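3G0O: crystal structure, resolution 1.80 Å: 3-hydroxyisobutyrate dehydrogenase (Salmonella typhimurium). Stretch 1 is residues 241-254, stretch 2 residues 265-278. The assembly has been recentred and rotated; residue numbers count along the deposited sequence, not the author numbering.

Stretch 1, residues 241-254: AVDIFVKDLGLVAD
Stretch 2, residues 265-278: LASTALNMFTSASN

How are the two segments laid against each other? Both are α-helical: stretch 1 leaves an extended Ala241 (phi/psi -73/156) and coils through Asp254, while stretch 2 is helical throughout, its backbone held by i to i+4 hydrogen bonds. The helices run roughly antiparallel, with 144° between their N-to-C directions (signed crossing angle -144°) and axes approaching to 8.6 Å. Register follows from the nearest CA atoms: Asp243 CA to Ser277 CA is 6.5 Å, Val246 CA to Phe273 CA 5.7 Å, Leu249 CA to Leu270 CA 5.5 Å and Ala253 CA to Ser267 CA 6.9 Å. The backbones are therefore closest in the middle, and together the stretches bury 570 Å².

Which bump does Phe273 make, and what hollow receives it? Its CA-to-CB bond points toward stretch 1, and with chi1 -78° (m) and chi2 -73° the ring settles among Val242, Phe245, Val246 and Leu249. Phe245 CB covers one face, 3.9 Å from the centroid of the Phe273 ring and 4° off its normal, a CH-pi contact. Val242 CG1 lies at the ring edge, 4.1 Å from Phe273 CD1, and Leu249 CD1 comes obliquely to 3.5 Å from Phe273 CD2. Phe245 (chi1 -83°, m; chi2 96°) starts toward stretch 2, but its end leads away. The two rings are near parallel, at 25°, yet slid apart with centroids 5.5 Å from each other, so they barely overlap.

What fills the neighbouring hollow? Leu270, with chi1 t and chi2 p, leaves its backbone sideways and sits among Val246, Leu249, Gly250 and Ala253. Gly250 has no side chain, and Leu270 CD1 comes within 4.1 Å of Gly250 N and 3.6 Å of Val246 O, so part of this pocket is bare backbone. Leu270 CD2 reaches Ala253 CB at 4.3 Å. Leu249 (chi1 m, chi2 t) points toward stretch 2: its CB is 3.9 Å from Leu270 CB, and its CD1 lies 3.7 Å from Ala269 CB, where the alanine's short side chain meets the leucine tip. Beyond it, Val252 CG1 (chi1 t) touches Ala266 CB at 4.2 Å.

How do the valines and polar groups complete the contact? Val242 and Val246, both t, project sideways one turn apart; Val242 CG1 meets Ala276 CB at 4.1 Å, and Val246 CG2 meets Phe273 CB at 3.9 Å. Near them, Ser277 (chi1 t) donates from OG to Asp243 OD1 at 2.7 Å, the only direct hydrogen bond across the stretches. Asp243 CB points away, but the m rotamer (chi2 -21°) brings its carboxylate nearer. One water donates to Asp243 OD2 at 2.6 Å and weakly to Ser277 OG at 3.4 Å. Another bridges the backbones, donating to Leu249 O at 2.9 Å and weakly to Ala266 O at 3.0 Å.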

# COMPACT_ATOMS: atom_id res chain seq x y z
N ALA A 241 5.83 4.52 -17.66
CA ALA A 241 4.96 3.80 -18.59
C ALA A 241 4.48 2.39 -18.25
O ALA A 241 5.11 1.66 -17.48
CB ALA A 241 5.60 3.78 -19.97
N VAL A 242 3.35 2.03 -18.84
CA VAL A 242 2.76 0.71 -18.69
C VAL A 242 3.80 -0.34 -19.04
O VAL A 242 3.99 -1.32 -18.31
CB VAL A 242 1.53 0.54 -19.62
CG1 VAL A 242 1.22 -0.94 -19.85
CG2 VAL A 242 0.33 1.25 -19.02
N ASP A 243 4.50 -0.13 -20.16
CA ASP A 243 5.52 -1.07 -20.61
C ASP A 243 6.64 -1.30 -19.60
O ASP A 243 7.35 -2.31 -19.69
CB ASP A 243 6.09 -0.63 -21.96
CG ASP A 243 5.15 -0.91 -23.11
OD1 ASP A 243 4.25 -1.77 -22.95
OD2 ASP A 243 5.30 -0.28 -24.18
N ILE A 244 6.81 -0.39 -18.65
CA ILE A 244 7.86 -0.57 -17.64
C ILE A 244 7.50 -1.76 -16.77
O ILE A 244 8.37 -2.58 -16.44
CB ILE A 244 8.01 0.66 -16.72
CG1 ILE A 244 8.54 1.86 -17.51
CG2 ILE A 244 8.98 0.34 -15.57
CD1 ILE A 244 9.95 1.68 -18.05
N PHE A 245 6.24 -1.87 -16.38
CA PHE A 245 5.84 -2.98 -15.55
C PHE A 245 5.63 -4.28 -16.31
O PHE A 245 5.68 -5.36 -15.73
CB PHE A 245 4.62 -2.62 -14.70
CG PHE A 245 4.99 -1.88 -13.45
CD1 PHE A 245 4.95 -0.50 -13.41
CD2 PHE A 245 5.51 -2.58 -12.36
CE1 PHE A 245 5.41 0.20 -12.29
CE2 PHE A 245 5.98 -1.90 -11.25
CZ PHE A 245 5.93 -0.50 -11.21
N VAL A 246 5.41 -4.17 -17.62
CA VAL A 246 5.30 -5.37 -18.44
C VAL A 246 6.69 -6.00 -18.34
O VAL A 246 6.84 -7.21 -18.16
CB VAL A 246 5.01 -5.04 -19.93
CG1 VAL A 246 5.22 -6.26 -20.80
CG2 VAL A 246 3.58 -4.54 -20.08
N LYS A 247 7.71 -5.15 -18.42
CA LYS A 247 9.09 -5.59 -18.33
C LYS A 247 9.43 -6.08 -16.92
O LYS A 247 9.92 -7.19 -16.74
CB LYS A 247 10.03 -4.45 -18.72
CG LYS A 247 11.49 -4.67 -18.35
CD LYS A 247 12.36 -3.52 -18.84
CE LYS A 247 11.90 -2.17 -18.29
NZ LYS A 247 12.13 -2.04 -16.82
N ASP A 248 9.16 -5.24 -15.92
CA ASP A 248 9.49 -5.59 -14.54
C ASP A 248 8.77 -6.83 -14.01
O ASP A 248 9.39 -7.67 -13.38
CB ASP A 248 9.23 -4.40 -13.61
CG ASP A 248 10.29 -3.32 -13.75
OD1 ASP A 248 11.18 -3.46 -14.62
OD2 ASP A 248 10.24 -2.33 -12.98
N LEU A 249 7.47 -6.93 -14.26
CA LEU A 249 6.72 -8.09 -13.79
C LEU A 249 7.15 -9.32 -14.59
O LEU A 249 6.95 -10.45 -14.16
CB LEU A 249 5.22 -7.84 -13.91
CG LEU A 249 4.67 -6.86 -12.85
CD1 LEU A 249 3.21 -6.55 -13.16
CD2 LEU A 249 4.81 -7.46 -11.46
N GLY A 250 7.74 -9.08 -15.76
CA GLY A 250 8.23 -10.18 -16.56
C GLY A 250 9.47 -10.73 -15.87
O GLY A 250 9.68 -11.94 -15.80
N LEU A 251 10.29 -9.82 -15.34
CA LEU A 251 11.50 -10.22 -14.64
C LEU A 251 11.13 -10.96 -13.35
O LEU A 251 11.80 -11.91 -12.95
CB LEU A 251 12.35 -8.98 -14.33
CG LEU A 251 13.69 -9.20 -13.61
CD1 LEU A 251 14.50 -10.28 -14.33
CD2 LEU A 251 14.46 -7.89 -13.58
N VAL A 252 10.07 -10.50 -12.69
CA VAL A 252 9.59 -11.16 -11.48
C VAL A 252 9.17 -12.59 -11.85
O VAL A 252 9.52 -13.55 -11.16
CB VAL A 252 8.38 -10.40 -10.88
CG1 VAL A 252 7.66 -11.27 -9.85
CG2 VAL A 252 8.85 -9.10 -10.21
N ALA A 253 8.44 -12.72 -12.95
CA ALA A 253 7.98 -14.02 -13.42
C ALA A 253 9.16 -14.99 -13.62
O ALA A 253 9.13 -16.13 -13.15
CB ALA A 253 7.20 -13.87 -14.72
N ASP A 254 10.21 -14.52 -14.30
CA ASP A 254 11.39 -15.34 -14.55
C ASP A 254 12.06 -15.76 -13.25
O ASP A 254 12.46 -16.92 -13.10
CB ASP A 254 12.41 -14.58 -15.40
CG ASP A 254 11.95 -14.40 -16.83
OD1 ASP A 254 11.07 -15.16 -17.29
OD2 ASP A 254 12.48 -13.49 -17.51
N LEU A 265 -0.91 -13.62 -7.73
CA LEU A 265 -1.17 -12.21 -7.96
C LEU A 265 -0.23 -11.52 -8.96
O LEU A 265 -0.67 -10.71 -9.77
CB LEU A 265 -1.15 -11.45 -6.63
CG LEU A 265 -2.24 -11.86 -5.63
CD1 LEU A 265 -1.94 -11.23 -4.27
CD2 LEU A 265 -3.61 -11.43 -6.13
N ALA A 266 1.06 -11.83 -8.90
CA ALA A 266 2.02 -11.21 -9.82
C ALA A 266 1.81 -11.64 -11.26
O ALA A 266 2.06 -10.86 -12.19
CB ALA A 266 3.45 -11.53 -9.39
N SER A 267 1.36 -12.88 -11.45
CA SER A 267 1.12 -13.37 -12.81
C SER A 267 -0.13 -12.68 -13.36
O SER A 267 -0.21 -12.37 -14.55
CB SER A 267 0.93 -14.90 -12.82
OG SER A 267 -0.25 -15.31 -12.16
N THR A 268 -1.08 -12.41 -12.48
CA THR A 268 -2.31 -11.73 -12.88
C THR A 268 -1.99 -10.29 -13.28
O THR A 268 -2.43 -9.81 -14.31
CB THR A 268 -3.36 -11.72 -11.74
OG1 THR A 268 -3.71 -13.07 -11.43
CG2 THR A 268 -4.62 -10.95 -12.16
N ALA A 269 -1.20 -9.60 -12.45
CA ALA A 269 -0.83 -8.22 -12.74
C ALA A 269 -0.06 -8.13 -14.06
O ALA A 269 -0.28 -7.22 -14.85
CB ALA A 269 0.01 -7.65 -11.60
N LEU A 270 0.84 -9.09 -14.30
CA LEU A 270 1.60 -9.09 -15.54
C LEU A 270 0.63 -9.20 -16.72
O LEU A 270 0.77 -8.49 -17.72
CB LEU A 270 2.61 -10.24 -15.58
CG LEU A 270 3.28 -10.47 -16.95
CD1 LEU A 270 3.99 -9.21 -17.40
CD2 LEU A 270 4.27 -11.64 -16.85
N ASN A 271 -0.36 -10.08 -16.60
CA ASN A 271 -1.33 -10.24 -17.67
C ASN A 271 -2.12 -8.96 -17.90
O ASN A 271 -2.43 -8.61 -19.03
CB ASN A 271 -2.31 -11.38 -17.37
CG ASN A 271 -1.69 -12.74 -17.57
OD1 ASN A 271 -0.83 -12.92 -18.43
ND2 ASN A 271 -2.13 -13.71 -16.79
N MSE A 272 -2.44 -8.26 -16.81
CA MSE A 272 -3.19 -7.01 -16.94
C MSE A 272 -2.38 -5.93 -17.66
O MSE A 272 -2.88 -5.29 -18.58
CB MSE A 272 -3.63 -6.51 -15.56
CG MSE A 272 -4.69 -7.40 -14.93
SE MSE A 272 -4.95 -7.04 -13.04
CE MSE A 272 -5.88 -5.34 -13.17
N PHE A 273 -1.14 -5.73 -17.24
CA PHE A 273 -0.30 -4.73 -17.89
C PHE A 273 -0.03 -5.13 -19.34
O PHE A 273 0.03 -4.29 -20.22
CB PHE A 273 1.01 -4.54 -17.13
CG PHE A 273 0.88 -3.69 -15.90
CD1 PHE A 273 0.69 -2.31 -16.00
CD2 PHE A 273 0.95 -4.27 -14.63
CE1 PHE A 273 0.58 -1.52 -14.85
CE2 PHE A 273 0.83 -3.48 -13.48
CZ PHE A 273 0.65 -2.10 -13.59
N THR A 274 0.12 -6.43 -19.58
CA THR A 274 0.38 -6.91 -20.93
C THR A 274 -0.84 -6.61 -21.81
O THR A 274 -0.70 -6.20 -22.98
CB THR A 274 0.69 -8.43 -20.94
OG1 THR A 274 1.93 -8.65 -20.23
CG2 THR A 274 0.84 -8.94 -22.38
N SER A 275 -2.04 -6.80 -21.26
CA SER A 275 -3.26 -6.52 -22.01
C SER A 275 -3.35 -5.02 -22.31
O SER A 275 -3.74 -4.63 -23.41
CB SER A 275 -4.51 -6.93 -21.21
OG SER A 275 -4.64 -8.33 -21.14
N ALA A 276 -3.00 -4.19 -21.34
CA ALA A 276 -3.04 -2.75 -21.52
C ALA A 276 -2.09 -2.34 -22.64
O ALA A 276 -2.40 -1.46 -23.44
CB ALA A 276 -2.67 -2.05 -20.23
N SER A 277 -0.93 -2.98 -22.70
CA SER A 277 0.04 -2.66 -23.75
C SER A 277 -0.47 -3.12 -25.13
O SER A 277 -0.37 -2.37 -26.09
CB SER A 277 1.40 -3.29 -23.45
OG SER A 277 2.36 -2.92 -24.43
N ASN A 278 -1.02 -4.32 -25.23
CA ASN A 278 -1.51 -4.77 -26.53
C ASN A 278 -2.70 -3.93 -26.98
O ASN A 278 -3.02 -3.88 -28.17
CB ASN A 278 -1.93 -6.24 -26.51
CG ASN A 278 -0.83 -7.17 -26.04
OD1 ASN A 278 0.36 -6.82 -26.04
ND2 ASN A 278 -1.22 -8.38 -25.65
O HOH W 1 3.95 -0.61 -26.41
O HOH W 2 4.83 -11.72 -12.73